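Local coordinates for protein dihydropteridine reductase (Caenorhabditis elegans, PDB 1OOE) that probably catalyses the reduction of quinonoid dihydrobiopterin to tetrahydrobiopterin, with NADH or NADPH as the reductant, at residues Gly4-Tyr9 and Tyr28-Ile33; Ser43-Asp48 and Gln58-Gln63; Leu125-Ala130 and Ala148-Leu153; Pro175-Thr180 and Ser193-Leu198. All blocks are in the same frame, centred on the assembly; numbering follows the deposited sequence. Where two conformers were deposited one is given.

Contact 1. Residues Gly4-Tyr9 and Tyr28-Ile33; sequences GKVIVY and YTVLNI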
loop_
_atom_site.group_PDB
_atom_site.type_symbol
_atom_site.label_atom_id
_atom_site.label_comp_id
_atom_site.label_asym_id
_atom_site.label_seq_id
_atom_site.Cartn_x
_atom_site.Cartn_y
_atom_site.Cartn_z
ATOM N N GLY A 4 8.442 1.865 -33.194
ATOM C CA GLY A 4 8.946 1.808 -31.836
ATOM C C GLY A 4 8.485 0.545 -31.134
ATOM O O GLY A 4 7.874 -0.323 -31.753
ATOM N N LYS A 5 8.777 0.439 -29.844
ATOM C CA LYS A 5 8.379 -0.732 -29.073
ATOM C C LYS A 5 7.691 -0.302 -27.783
ATOM O O LYS A 5 8.045 0.718 -27.193
ATOM C CB LYS A 5 9.603 -1.588 -28.721
ATOM C CG LYS A 5 10.380 -2.136 -29.914
ATOM C CD LYS A 5 11.612 -2.903 -29.450
ATOM C CE LYS A 5 12.447 -3.427 -30.619
ATOM N NZ LYS A 5 13.049 -2.335 -31.444
ATOM N N VAL A 6 6.698 -1.078 -27.359
ATOM C CA VAL A 6 5.988 -0.792 -26.120
ATOM C C VAL A 6 5.662 -2.093 -25.396
ATOM O O VAL A 6 5.524 -3.153 -26.013
ATOM C CB VAL A 6 4.662 -0.003 -26.358
ATOM C CG1 VAL A 6 4.968 1.372 -26.937
ATOM C CG2 VAL A 6 3.744 -0.780 -27.281
ATOM N N ILE A 7 5.568 -2.005 -24.076
ATOM C CA ILE A 7 5.241 -3.149 -23.236
ATOM C C ILE A 7 3.855 -2.942 -22.642
ATOM O O ILE A 7 3.549 -1.866 -22.127
ATOM C CB ILE A 7 6.249 -3.290 -22.071
ATOM C CG1 ILE A 7 7.626 -3.683 -22.616
ATOM C CG2 ILE A 7 5.737 -4.304 -21.044
ATOM C CD1 ILE A 7 8.713 -3.684 -21.558
ATOM N N VAL A 8 3.009 -3.964 -22.739
ATOM C CA VAL A 8 1.668 -3.901 -22.171
ATOM C C VAL A 8 1.592 -5.006 -21.129
ATOM O O VAL A 8 1.572 -6.192 -21.463
ATOM C CB VAL A 8 0.562 -4.140 -23.235
ATOM C CG1 VAL A 8 -0.814 -4.115 -22.563
ATOM C CG2 VAL A 8 0.626 -3.071 -24.314
ATOM N N TYR A 9 1.578 -4.599 -19.863
ATOM C CA TYR A 9 1.508 -5.516 -18.735
ATOM C C TYR A 9 0.013 -5.649 -18.454
ATOM O O TYR A 9 -0.607 -4.732 -17.910
ATOM C CB TYR A 9 2.240 -4.886 -17.544
ATOM C CG TYR A 9 2.684 -5.833 -16.448
ATOM C CD1 TYR A 9 1.836 -6.825 -15.959
ATOM C CD2 TYR A 9 3.940 -5.688 -15.855
ATOM C CE1 TYR A 9 2.228 -7.650 -14.897
ATOM C CE2 TYR A 9 4.338 -6.500 -14.801
ATOM C CZ TYR A 9 3.483 -7.476 -14.324
ATOM O OH TYR A 9 3.878 -8.257 -13.263
ATOM N N TYR A 28 3.724 -0.054 -34.068
ATOM C CA TYR A 28 4.624 -0.411 -32.975
ATOM C C TYR A 28 4.770 -1.916 -32.784
ATOM O O TYR A 28 3.881 -2.691 -33.135
ATOM C CB TYR A 28 4.139 0.186 -31.648
ATOM C CG TYR A 28 4.336 1.676 -31.502
ATOM C CD1 TYR A 28 3.481 2.578 -32.129
ATOM C CD2 TYR A 28 5.384 2.184 -30.731
ATOM C CE1 TYR A 28 3.662 3.951 -31.996
ATOM C CE2 TYR A 28 5.575 3.554 -30.591
ATOM C CZ TYR A 28 4.710 4.432 -31.226
ATOM O OH TYR A 28 4.895 5.789 -31.094
ATOM N N THR A 29 5.915 -2.318 -32.239
ATOM C CA THR A 29 6.173 -3.715 -31.914
ATOM C C THR A 29 5.643 -3.772 -30.489
ATOM O O THR A 29 5.949 -2.888 -29.690
ATOM C CB THR A 29 7.679 -4.028 -31.886
ATOM O OG1 THR A 29 8.236 -3.819 -33.189
ATOM C CG2 THR A 29 7.918 -5.470 -31.455
ATOM N N VAL A 30 4.852 -4.788 -30.162
ATOM C CA VAL A 30 4.285 -4.871 -28.822
ATOM C C VAL A 30 4.621 -6.133 -28.040
ATOM O O VAL A 30 4.458 -7.254 -28.523
ATOM C CB VAL A 30 2.745 -4.722 -28.868
ATOM C CG1 VAL A 30 2.187 -4.641 -27.454
ATOM C CG2 VAL A 30 2.366 -3.490 -29.674
ATOM N N LEU A 31 5.093 -5.935 -26.817
ATOM C CA LEU A 31 5.431 -7.047 -25.943
ATOM C C LEU A 31 4.340 -7.156 -24.889
ATOM O O LEU A 31 4.017 -6.174 -24.217
ATOM C CB LEU A 31 6.780 -6.811 -25.258
ATOM C CG LEU A 31 8.037 -6.788 -26.131
ATOM C CD1 LEU A 31 8.095 -5.498 -26.937
ATOM C CD2 LEU A 31 9.267 -6.904 -25.240
ATOM N N ASN A 32 3.765 -8.348 -24.755
ATOM C CA ASN A 32 2.719 -8.586 -23.766
ATOM C C ASN A 32 3.258 -9.344 -22.563
ATOM O O ASN A 32 4.022 -10.299 -22.708
ATOM C CB ASN A 32 1.571 -9.397 -24.378
ATOM C CG ASN A 32 0.620 -9.947 -23.321
ATOM O OD1 ASN A 32 -0.071 -9.192 -22.642
ATOM N ND2 ASN A 32 0.594 -11.268 -23.174
ATOM N N ILE A 33 2.862 -8.906 -21.372
ATOM C CA ILE A 33 3.265 -9.563 -20.138
ATOM C C ILE A 33 1.961 -9.918 -19.430
ATOM O O ILE A 33 1.200 -9.029 -19.049
ATOM C CB ILE A 33 4.085 -8.626 -19.222
ATOM C CG1 ILE A 33 5.391 -8.219 -19.911
ATOM C CG2 ILE A 33 4.384 -9.324 -17.901
ATOM C CD1 ILE A 33 6.248 -7.256 -19.094
#
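Strand 4-9 and residues 28-33 of strand 28-34 run parallel at the start of the Rossmann fold, with their short axes 4.6 Å apart at the closest point. Gly4 O accepts an almost straight bond from Thr29 N at 2.8 Å, with an N-H...O angle of 177°. A CB on Gly4 would sit tight against the Tyr28 ring and, at these backbone angles, jam against the preceding carbonyl O. Lys5 lays its CG alongside Thr29 CB at 3.8 Å, and its amine end then leads away to a weak bond with Ser71. Val6 uses both its backbone N-H and C=O: N gives a bond to Thr29 O, and O takes one from Leu31 N. Its two methyls divide the work. CG1 meets Tyr28 CD2, while Val6 CG2 meets Val30 CG2 at 3.9 Å. Ile7 is on the other face, where its CG2 presses on Ile33 CD1 at 3.6 Å. Val8 N gives a bond to Leu31 O at 2.8 Å, and its CG2 touches Val30 CG1. Val8 O receives Ile33 N from above the carbonyl plane. Tyr9 closes the segment. With CG anti to the backbone N (chi1 -160°), its ring takes Ile33 CG2 over the centre of one face, a CH-pi contact 3.9 Å from the centroid. Helix 14-25 packs on the valine face, and helices 53-68 and 93-118 lie against Tyr9 and Ile33. Five backbone bonds therefore satisfy the polar edges between the strands, and mostly apolar side chains remain to meet the helices on both faces of the sheet.

Contact 2. Residues Ser43-Asp48 and Gln58-Gln63; sequences SNILVD and QSILEQ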
loop_
_atom_site.group_PDB
_atom_site.type_symbol
_atom_site.label_atom_id
_atom_site.label_comp_id
_atom_site.label_asym_id
_atom_site.label_seq_id
_atom_site.Cartn_x
_atom_site.Cartn_y
_atom_site.Cartn_z
ATOM N N SER A 43 5.865 -10.349 -29.009
ATOM C CA SER A 43 6.591 -11.097 -27.992
ATOM C C SER A 43 5.694 -11.286 -26.780
ATOM O O SER A 43 4.939 -10.387 -26.408
ATOM C CB SER A 43 7.861 -10.358 -27.569
ATOM O OG SER A 43 8.873 -10.483 -28.549
ATOM N N ASN A 44 5.771 -12.466 -26.178
ATOM C CA ASN A 44 4.973 -12.775 -25.003
ATOM C C ASN A 44 5.848 -13.171 -23.825
ATOM O O ASN A 44 6.682 -14.074 -23.924
ATOM C CB ASN A 44 3.981 -13.898 -25.314
ATOM C CG ASN A 44 2.730 -13.392 -26.004
ATOM O OD1 ASN A 44 1.906 -12.706 -25.394
ATOM N ND2 ASN A 44 2.582 -13.716 -27.285
ATOM N N ILE A 45 5.654 -12.472 -22.713
ATOM C CA ILE A 45 6.383 -12.729 -21.480
ATOM C C ILE A 45 5.389 -13.464 -20.584
ATOM O O ILE A 45 4.333 -12.925 -20.254
ATOM C CB ILE A 45 6.809 -11.407 -20.802
ATOM C CG1 ILE A 45 7.634 -10.557 -21.778
ATOM C CG2 ILE A 45 7.590 -11.700 -19.530
ATOM C CD1 ILE A 45 8.877 -11.232 -22.305
ATOM N N LEU A 46 5.728 -14.691 -20.201
ATOM C CA LEU A 46 4.839 -15.505 -19.376
ATOM C C LEU A 46 5.016 -15.321 -17.877
ATOM O O LEU A 46 6.114 -15.468 -17.343
ATOM C CB LEU A 46 5.018 -16.985 -19.724
ATOM C CG LEU A 46 4.092 -17.964 -18.995
ATOM C CD1 LEU A 46 2.648 -17.674 -19.368
ATOM C CD2 LEU A 46 4.461 -19.389 -19.369
ATOM N N VAL A 47 3.912 -15.019 -17.200
ATOM C CA VAL A 47 3.926 -14.824 -15.759
ATOM C C VAL A 47 3.302 -16.030 -15.062
ATOM O O VAL A 47 2.192 -16.445 -15.398
ATOM C CB VAL A 47 3.130 -13.565 -15.356
ATOM C CG1 VAL A 47 3.205 -13.364 -13.850
ATOM C CG2 VAL A 47 3.671 -12.347 -16.088
ATOM N N ASP A 48 4.029 -16.591 -14.100
ATOM C CA ASP A 48 3.552 -17.741 -13.340
ATOM C C ASP A 48 2.920 -17.217 -12.054
ATOM O O ASP A 48 3.621 -16.805 -11.132
ATOM C CB ASP A 48 4.720 -18.671 -12.997
ATOM C CG ASP A 48 4.266 -19.974 -12.369
ATOM O OD1 ASP A 48 3.225 -19.980 -11.681
ATOM O OD2 ASP A 48 4.960 -20.997 -12.552
ATOM N N GLN A 58 12.145 -11.702 -11.113
ATOM C CA GLN A 58 13.266 -12.326 -11.802
ATOM C C GLN A 58 12.883 -12.911 -13.153
ATOM O O GLN A 58 13.551 -12.662 -14.157
ATOM C CB GLN A 58 13.886 -13.423 -10.930
ATOM C CG GLN A 58 15.174 -13.993 -11.509
ATOM C CD GLN A 58 15.833 -14.997 -10.584
ATOM O OE1 GLN A 58 16.028 -14.726 -9.400
ATOM N NE2 GLN A 58 16.189 -16.156 -11.123
ATOM N N SER A 59 11.800 -13.680 -13.184
ATOM C CA SER A 59 11.360 -14.313 -14.420
ATOM C C SER A 59 10.946 -13.302 -15.480
ATOM O O SER A 59 11.340 -13.412 -16.639
ATOM C CB SER A 59 10.197 -15.266 -14.144
ATOM O OG SER A 59 9.832 -15.961 -15.321
ATOM N N ILE A 60 10.151 -12.316 -15.081
ATOM C CA ILE A 60 9.694 -11.299 -16.015
ATOM C C ILE A 60 10.870 -10.480 -16.555
ATOM O O ILE A 60 10.952 -10.212 -17.754
ATOM C CB ILE A 60 8.653 -10.374 -15.343
ATOM C CG1 ILE A 60 7.382 -11.177 -15.039
ATOM C CG2 ILE A 60 8.314 -9.206 -16.256
ATOM C CD1 ILE A 60 6.404 -10.465 -14.111
ATOM N N LEU A 61 11.794 -10.103 -15.676
ATOM C CA LEU A 61 12.955 -9.331 -16.111
ATOM C C LEU A 61 13.851 -10.141 -17.044
ATOM O O LEU A 61 14.334 -9.624 -18.051
ATOM C CB LEU A 61 13.767 -8.845 -14.907
ATOM C CG LEU A 61 13.396 -7.470 -14.342
ATOM C CD1 LEU A 61 11.916 -7.427 -14.001
ATOM C CD2 LEU A 61 14.250 -7.176 -13.116
ATOM N N GLU A 62 14.075 -11.410 -16.719
ATOM C CA GLU A 62 14.925 -12.240 -17.566
ATOM C C GLU A 62 14.333 -12.381 -18.959
ATOM O O GLU A 62 15.036 -12.220 -19.954
ATOM C CB GLU A 62 15.120 -13.633 -16.953
ATOM C CG GLU A 62 15.845 -13.636 -15.619
ATOM C CD GLU A 62 16.039 -15.035 -15.054
ATOM O OE1 GLU A 62 15.104 -15.860 -15.163
ATOM O OE2 GLU A 62 17.119 -15.305 -14.490
ATOM N N GLN A 63 13.038 -12.676 -19.027
ATOM C CA GLN A 63 12.364 -12.851 -20.308
ATOM C C GLN A 63 12.314 -11.577 -21.135
ATOM O O GLN A 63 12.473 -11.615 -22.357
ATOM C CB GLN A 63 10.940 -13.355 -20.096
ATOM C CG GLN A 63 10.846 -14.748 -19.520
ATOM C CD GLN A 63 9.409 -15.170 -19.332
ATOM O OE1 GLN A 63 8.680 -15.380 -20.302
ATOM N NE2 GLN A 63 8.984 -15.275 -18.080
#
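Gln63 carries this contact, reaching from helix 53-68 to strand 43-46, at one edge of the sheet within this chain. CG is anti to the carbonyl carbon (chi1 -66°) and the chain is extended beyond it, so the terminal amide comes level with Leu46. Gln63 OE1 accepts Leu46 N at 3.0 Å, with the donor above the plane of the side-chain carbonyl. Gln63 NE2 returns a bond to Leu46 O, also at 3.0 Å, in the carbonyl plane and on a lone pair. Gln63 NE2 also donates to Ser59 OG at 3.0 Å, one turn back on the helix, and more weakly to Ser59 O. Ser59 O also takes the helical bond from Gln63 N. Ile45 and Val47 bond through their backbones to strand 28-34, so the amide serves the opposite edge of the strand. Asn44 belongs to another network: its OD1 accepts bonds from Asn38 N and Asn32 ND2. Apolar contacts accompany the amide. Ile45 CD1 rests 3.7 Å from Gln63 CB, and Ile45 CG2 faces Ile60 CG2. The side chains of Val47 and Ile60 cross obliquely, with Val47 CG2 3.9 Å from Ile60 CD1. An alanine here in place of Gln63 would remove both partners of Leu46 N and O and would probably loosen the tie between helix and strand. Helix 53-68 thus packs against the edge strand of the Rossmann-type sheet. The primary amide answers a peptide N-H and C=O together, much as a further strand would. Its grip on Leu46 and Ser59 also fixes its own plane, with OE1 turned to Leu46 N.

Contact 3. Residues Leu125-Ala130 and Ala148-Leu153; sequences LQLTGA and AAVHHL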
loop_
_atom_site.group_PDB
_atom_site.type_symbol
_atom_site.label_atom_id
_atom_site.label_comp_id
_atom_site.label_asym_id
_atom_site.label_seq_id
_atom_site.Cartn_x
_atom_site.Cartn_y
_atom_site.Cartn_z
ATOM N N LEU A 125 5.843 5.898 -18.644
ATOM C CA LEU A 125 5.444 4.759 -17.821
ATOM C C LEU A 125 4.030 5.111 -17.367
ATOM O O LEU A 125 3.805 6.185 -16.804
ATOM C CB LEU A 125 6.336 4.588 -16.586
ATOM C CG LEU A 125 5.754 3.657 -15.503
ATOM C CD1 LEU A 125 5.687 2.221 -16.020
ATOM C CD2 LEU A 125 6.611 3.727 -14.242
ATOM N N GLN A 126 3.074 4.232 -17.641
ATOM C CA GLN A 126 1.695 4.472 -17.222
ATOM C C GLN A 126 1.257 3.366 -16.275
ATOM O O GLN A 126 1.493 2.185 -16.528
ATOM C CB GLN A 126 0.769 4.536 -18.441
ATOM C CG GLN A 126 -0.723 4.504 -18.112
ATOM C CD GLN A 126 -1.288 3.098 -18.164
ATOM O OE1 GLN A 126 -1.019 2.352 -19.107
ATOM N NE2 GLN A 126 -2.086 2.729 -17.158
ATOM N N LEU A 127 0.643 3.767 -15.167
ATOM C CA LEU A 127 0.158 2.826 -14.167
ATOM C C LEU A 127 -1.340 3.033 -14.002
ATOM O O LEU A 127 -1.897 4.036 -14.456
ATOM C CB LEU A 127 0.852 3.057 -12.819
ATOM C CG LEU A 127 2.382 2.985 -12.782
ATOM C CD1 LEU A 127 2.860 3.300 -11.374
ATOM C CD2 LEU A 127 2.861 1.601 -13.222
ATOM N N THR A 128 -1.989 2.090 -13.339
ATOM C CA THR A 128 -3.423 2.194 -13.129
ATOM C C THR A 128 -3.739 2.312 -11.647
ATOM O O THR A 128 -3.420 1.419 -10.866
ATOM C CB THR A 128 -4.146 0.976 -13.721
ATOM O OG1 THR A 128 -3.855 0.887 -15.124
ATOM C CG2 THR A 128 -5.655 1.115 -13.541
ATOM N N GLY A 129 -4.356 3.427 -11.269
ATOM C CA GLY A 129 -4.711 3.649 -9.879
ATOM C C GLY A 129 -6.173 3.318 -9.652
ATOM O O GLY A 129 -6.685 2.365 -10.229
ATOM N N ALA A 130 -6.845 4.106 -8.815
ATOM C CA ALA A 130 -8.263 3.888 -8.540
ATOM C C ALA A 130 -8.901 5.145 -7.952
ATOM O O ALA A 130 -8.511 5.611 -6.881
ATOM C CB ALA A 130 -8.432 2.714 -7.580
ATOM N N ALA A 148 -3.899 2.631 -2.928
ATOM C CA ALA A 148 -3.278 3.804 -2.311
ATOM C C ALA A 148 -1.763 3.645 -2.411
ATOM O O ALA A 148 -1.042 4.628 -2.586
ATOM C CB ALA A 148 -3.699 3.939 -0.841
ATOM N N ALA A 149 -1.282 2.409 -2.300
ATOM C CA ALA A 149 0.152 2.160 -2.402
ATOM C C ALA A 149 0.608 2.498 -3.820
ATOM O O ALA A 149 1.681 3.076 -4.002
ATOM C CB ALA A 149 0.474 0.701 -2.073
ATOM N N VAL A 150 -0.203 2.150 -4.818
ATOM C CA VAL A 150 0.148 2.449 -6.209
ATOM C C VAL A 150 0.186 3.965 -6.408
ATOM O O VAL A 150 1.051 4.484 -7.111
ATOM C CB VAL A 150 -0.853 1.807 -7.211
ATOM C CG1 VAL A 150 -0.547 2.275 -8.641
ATOM C CG2 VAL A 150 -0.751 0.289 -7.142
ATOM N N HIS A 151 -0.748 4.680 -5.786
ATOM C CA HIS A 151 -0.761 6.135 -5.903
ATOM C C HIS A 151 0.517 6.711 -5.280
ATOM O O HIS A 151 1.110 7.643 -5.825
ATOM C CB HIS A 151 -1.990 6.730 -5.206
ATOM C CG HIS A 151 -3.287 6.428 -5.894
ATOM N ND1 HIS A 151 -4.490 6.959 -5.477
ATOM C CD2 HIS A 151 -3.571 5.649 -6.964
ATOM C CE1 HIS A 151 -5.459 6.519 -6.261
ATOM N NE2 HIS A 151 -4.928 5.722 -7.173
ATOM N N HIS A 152 0.953 6.159 -4.151
ATOM C CA HIS A 152 2.166 6.667 -3.517
ATOM C C HIS A 152 3.393 6.342 -4.368
ATOM O O HIS A 152 4.294 7.175 -4.518
ATOM C CB HIS A 152 2.350 6.099 -2.105
ATOM C CG HIS A 152 3.449 6.771 -1.346
ATOM N ND1 HIS A 152 4.762 6.354 -1.409
ATOM C CD2 HIS A 152 3.451 7.911 -0.615
ATOM C CE1 HIS A 152 5.525 7.213 -0.756
ATOM N NE2 HIS A 152 4.755 8.169 -0.267
ATOM N N LEU A 153 3.408 5.135 -4.930
ATOM C CA LEU A 153 4.504 4.689 -5.786
ATOM C C LEU A 153 4.659 5.687 -6.924
ATOM O O LEU A 153 5.771 6.046 -7.316
ATOM C CB LEU A 153 4.190 3.300 -6.351
ATOM C CG LEU A 153 5.058 2.783 -7.507
ATOM C CD1 LEU A 153 6.507 2.678 -7.075
ATOM C CD2 LEU A 153 4.547 1.430 -7.952
#
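One hydrogen bond and a small apolar patch join the end of strand 123-128 to helix 141-158, which runs back nearly antiparallel to it at 159°. The bond goes from Ala130 N to His151 NE2 at 3.0 Å, with an N-H...N angle of 155°. The donor lies in the ring plane, so the imidazole presents its edge to the chain. CG of His151 is anti to the carbonyl carbon (chi1 -69°), which brings the ring end over to residues 129-130. Because NE2 is the acceptor, a neutral ring would probably carry its proton on ND1. Gly129 CA sits beside the same edge, 3.4 Å from His151 NE2, and a side chain there would collide with the ring. A leucine here in place of His151 would lack the acceptor for Ala130 N and would probably let the segment after the strand shift. Lys147 NZ hydrogen-bonds the carbonyls of Thr128 and Gly129. The apolar contact is looser: Leu127 CD1 meets Leu153 CD2 at 4.2 Å. Val150 CG1 packs on a carbonyl, 3.7 Å from Thr128 O. Beyond the contact, the helix also faces the dimer partner: His152 NE2 is hydrogen-bonded to Gly135 O of the second subunit. The strand and helix belong to a beta-alpha-beta unit of the Rossmann fold that ends in strand 169-175. Tyr143 and Lys147, on the same helix, match the YxxxK signature of short-chain dehydrogenases, so the turn at 129-130 probably borders the active site.

Contact 4. Residues Pro175-Thr180 and Ser193-Leu198; sequences PVTLDT and SSWTPL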
loop_
_atom_site.group_PDB
_atom_site.type_symbol
_atom_site.label_atom_id
_atom_site.label_comp_id
_atom_site.label_asym_id
_atom_site.label_seq_id
_atom_site.Cartn_x
_atom_site.Cartn_y
_atom_site.Cartn_z
ATOM N N PRO A 175 -9.960 5.809 -14.276
ATOM C CA PRO A 175 -11.266 5.932 -14.930
ATOM C C PRO A 175 -12.401 5.505 -13.995
ATOM O O PRO A 175 -12.283 4.518 -13.272
ATOM C CB PRO A 175 -11.131 5.018 -16.142
ATOM C CG PRO A 175 -10.209 3.948 -15.650
ATOM C CD PRO A 175 -9.166 4.719 -14.874
ATOM N N VAL A 176 -13.493 6.261 -14.007
ATOM C CA VAL A 176 -14.646 5.953 -13.165
ATOM C C VAL A 176 -15.418 4.755 -13.722
ATOM O O VAL A 176 -15.772 3.836 -12.980
ATOM C CB VAL A 176 -15.583 7.182 -13.056
ATOM C CG1 VAL A 176 -16.864 6.811 -12.318
ATOM C CG2 VAL A 176 -14.860 8.310 -12.324
ATOM N N THR A 177 -15.667 4.764 -15.029
ATOM C CA THR A 177 -16.383 3.675 -15.687
ATOM C C THR A 177 -15.863 3.433 -17.104
ATOM O O THR A 177 -15.869 4.336 -17.933
ATOM C CB THR A 177 -17.895 3.971 -15.795
ATOM O OG1 THR A 177 -18.465 4.084 -14.483
ATOM C CG2 THR A 177 -18.597 2.862 -16.557
ATOM N N LEU A 178 -15.422 2.211 -17.374
ATOM C CA LEU A 178 -14.928 1.860 -18.703
ATOM C C LEU A 178 -15.975 1.000 -19.393
ATOM O O LEU A 178 -16.691 0.244 -18.738
ATOM C CB LEU A 178 -13.626 1.061 -18.609
ATOM C CG LEU A 178 -12.361 1.757 -18.113
ATOM C CD1 LEU A 178 -11.229 0.744 -18.060
ATOM C CD2 LEU A 178 -12.008 2.908 -19.041
ATOM N N ASP A 179 -16.066 1.118 -20.714
ATOM C CA ASP A 179 -17.016 0.319 -21.475
ATOM C C ASP A 179 -16.346 -1.022 -21.749
ATOM O O ASP A 179 -15.432 -1.109 -22.565
ATOM C CB ASP A 179 -17.360 1.018 -22.794
ATOM C CG ASP A 179 -18.399 0.261 -23.605
ATOM O OD1 ASP A 179 -18.886 -0.785 -23.130
ATOM O OD2 ASP A 179 -18.735 0.717 -24.717
ATOM N N THR A 180 -16.792 -2.060 -21.053
ATOM C CA THR A 180 -16.227 -3.395 -21.216
ATOM C C THR A 180 -17.340 -4.414 -21.402
ATOM O O THR A 180 -18.493 -4.147 -21.070
ATOM C CB THR A 180 -15.423 -3.825 -19.970
ATOM O OG1 THR A 180 -16.313 -3.964 -18.855
ATOM C CG2 THR A 180 -14.359 -2.792 -19.630
ATOM N N SER A 193 -23.877 7.018 -21.889
ATOM C CA SER A 193 -23.438 8.386 -22.135
ATOM C C SER A 193 -22.433 8.813 -21.065
ATOM O O SER A 193 -21.849 9.897 -21.140
ATOM C CB SER A 193 -24.633 9.344 -22.139
ATOM O OG SER A 193 -25.204 9.451 -20.847
ATOM N N SER A 194 -22.233 7.956 -20.068
ATOM C CA SER A 194 -21.294 8.250 -18.994
ATOM C C SER A 194 -20.193 7.193 -18.926
ATOM O O SER A 194 -19.437 7.136 -17.958
ATOM C CB SER A 194 -22.026 8.323 -17.653
ATOM O OG SER A 194 -22.672 7.097 -17.361
ATOM N N TRP A 195 -20.114 6.359 -19.957
ATOM C CA TRP A 195 -19.106 5.305 -20.029
ATOM C C TRP A 195 -17.934 5.730 -20.913
ATOM O O TRP A 195 -18.136 6.199 -22.031
ATOM C CB TRP A 195 -19.735 4.030 -20.595
ATOM C CG TRP A 195 -20.617 3.300 -19.625
ATOM C CD1 TRP A 195 -21.271 3.827 -18.546
ATOM C CD2 TRP A 195 -20.932 1.904 -19.644
ATOM N NE1 TRP A 195 -21.966 2.841 -17.887
ATOM C CE2 TRP A 195 -21.778 1.652 -18.540
ATOM C CE3 TRP A 195 -20.580 0.840 -20.487
ATOM C CZ2 TRP A 195 -22.277 0.377 -18.256
ATOM C CZ3 TRP A 195 -21.076 -0.426 -20.204
ATOM C CH2 TRP A 195 -21.916 -0.646 -19.096
ATOM N N THR A 196 -16.710 5.561 -20.415
ATOM C CA THR A 196 -15.527 5.932 -21.185
ATOM C C THR A 196 -15.138 4.832 -22.174
ATOM O O THR A 196 -14.969 3.673 -21.791
ATOM C CB THR A 196 -14.304 6.199 -20.260
ATOM O OG1 THR A 196 -14.627 7.214 -19.305
ATOM C CG2 THR A 196 -13.101 6.663 -21.082
ATOM N N PRO A 197 -15.010 5.179 -23.466
ATOM C CA PRO A 197 -14.632 4.197 -24.486
ATOM C C PRO A 197 -13.170 3.826 -24.272
ATOM O O PRO A 197 -12.363 4.677 -23.891
ATOM C CB PRO A 197 -14.828 4.960 -25.795
ATOM C CG PRO A 197 -15.857 5.981 -25.456
ATOM C CD PRO A 197 -15.425 6.442 -24.093
ATOM N N LEU A 198 -12.822 2.568 -24.516
ATOM C CA LEU A 198 -11.441 2.140 -24.336
ATOM C C LEU A 198 -10.513 2.906 -25.277
ATOM O O LEU A 198 -9.363 3.186 -24.935
ATOM C CB LEU A 198 -11.311 0.631 -24.575
ATOM C CG LEU A 198 -12.191 -0.281 -23.704
ATOM C CD1 LEU A 198 -11.862 -1.737 -23.995
ATOM C CD2 LEU A 198 -11.966 0.027 -22.228
HETATM O O HOH W 1 -15.156 7.147 -16.648
#
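The indole of Trp195 has Thr177 over one face and Asp179 at its edge. The two segments flank helix 181-186 in the region after strand 169-175 that in short-chain dehydrogenases usually forms the substrate-binding loop, and they probably do so here. Thr177 CG2, anti to its backbone N, sits above the five-membered ring of Trp195 in a CH-pi contact, 3.6 Å from the centroid and 14° off the normal. Asp179 OD1 approaches Trp195 CE3 at 3.5 Å, with the carboxylate turned 64° from the ring. His192 also stacks on this indole. A single backbone bridge pairs Leu178 with Thr196. Thr196 N donates to Thr177 O at 2.9 Å, in the carbonyl plane. Asp179 N donates to Thr196 O at 3.0 Å, from above the plane of the Thr196 carbonyl. Leu198 then sets its CG against Asp179 O at 3.5 Å, and its CD2 near Leu178 CB. The charge of Asp179 is met outside the pair, where OD2 forms a salt bridge with Arg184. Thr180 caps helix 181-186 through Asn183 N. Thr196 OG1 bonds to Thr226 OG1 and to a water 2.7 Å away, and this water also accepts Thr177 N at 2.9 Å.

Contacts 1, 2 and 3 all reach one sheet, while contact 4 joins two loops. Contacts 1 and 3 are buried; contacts 2 and 4 are partly buried and lie on opposite sides of the chain's centre, about 30 Å apart between centres. Contacts 1 and 2 touch directly, because strands 28-34 and 43-46 are neighbours and Ile33 packs on Val47. Tyr9 of contact 1 also reaches Ile60 of contact 2. Chemistry follows place. Paired strands use backbone bonds in contact 1. A glutamine amide serves an outer strand edge in contact 2, and a histidine binds the loop just past a strand in contact 3. Contact 4 adds water and indole packing.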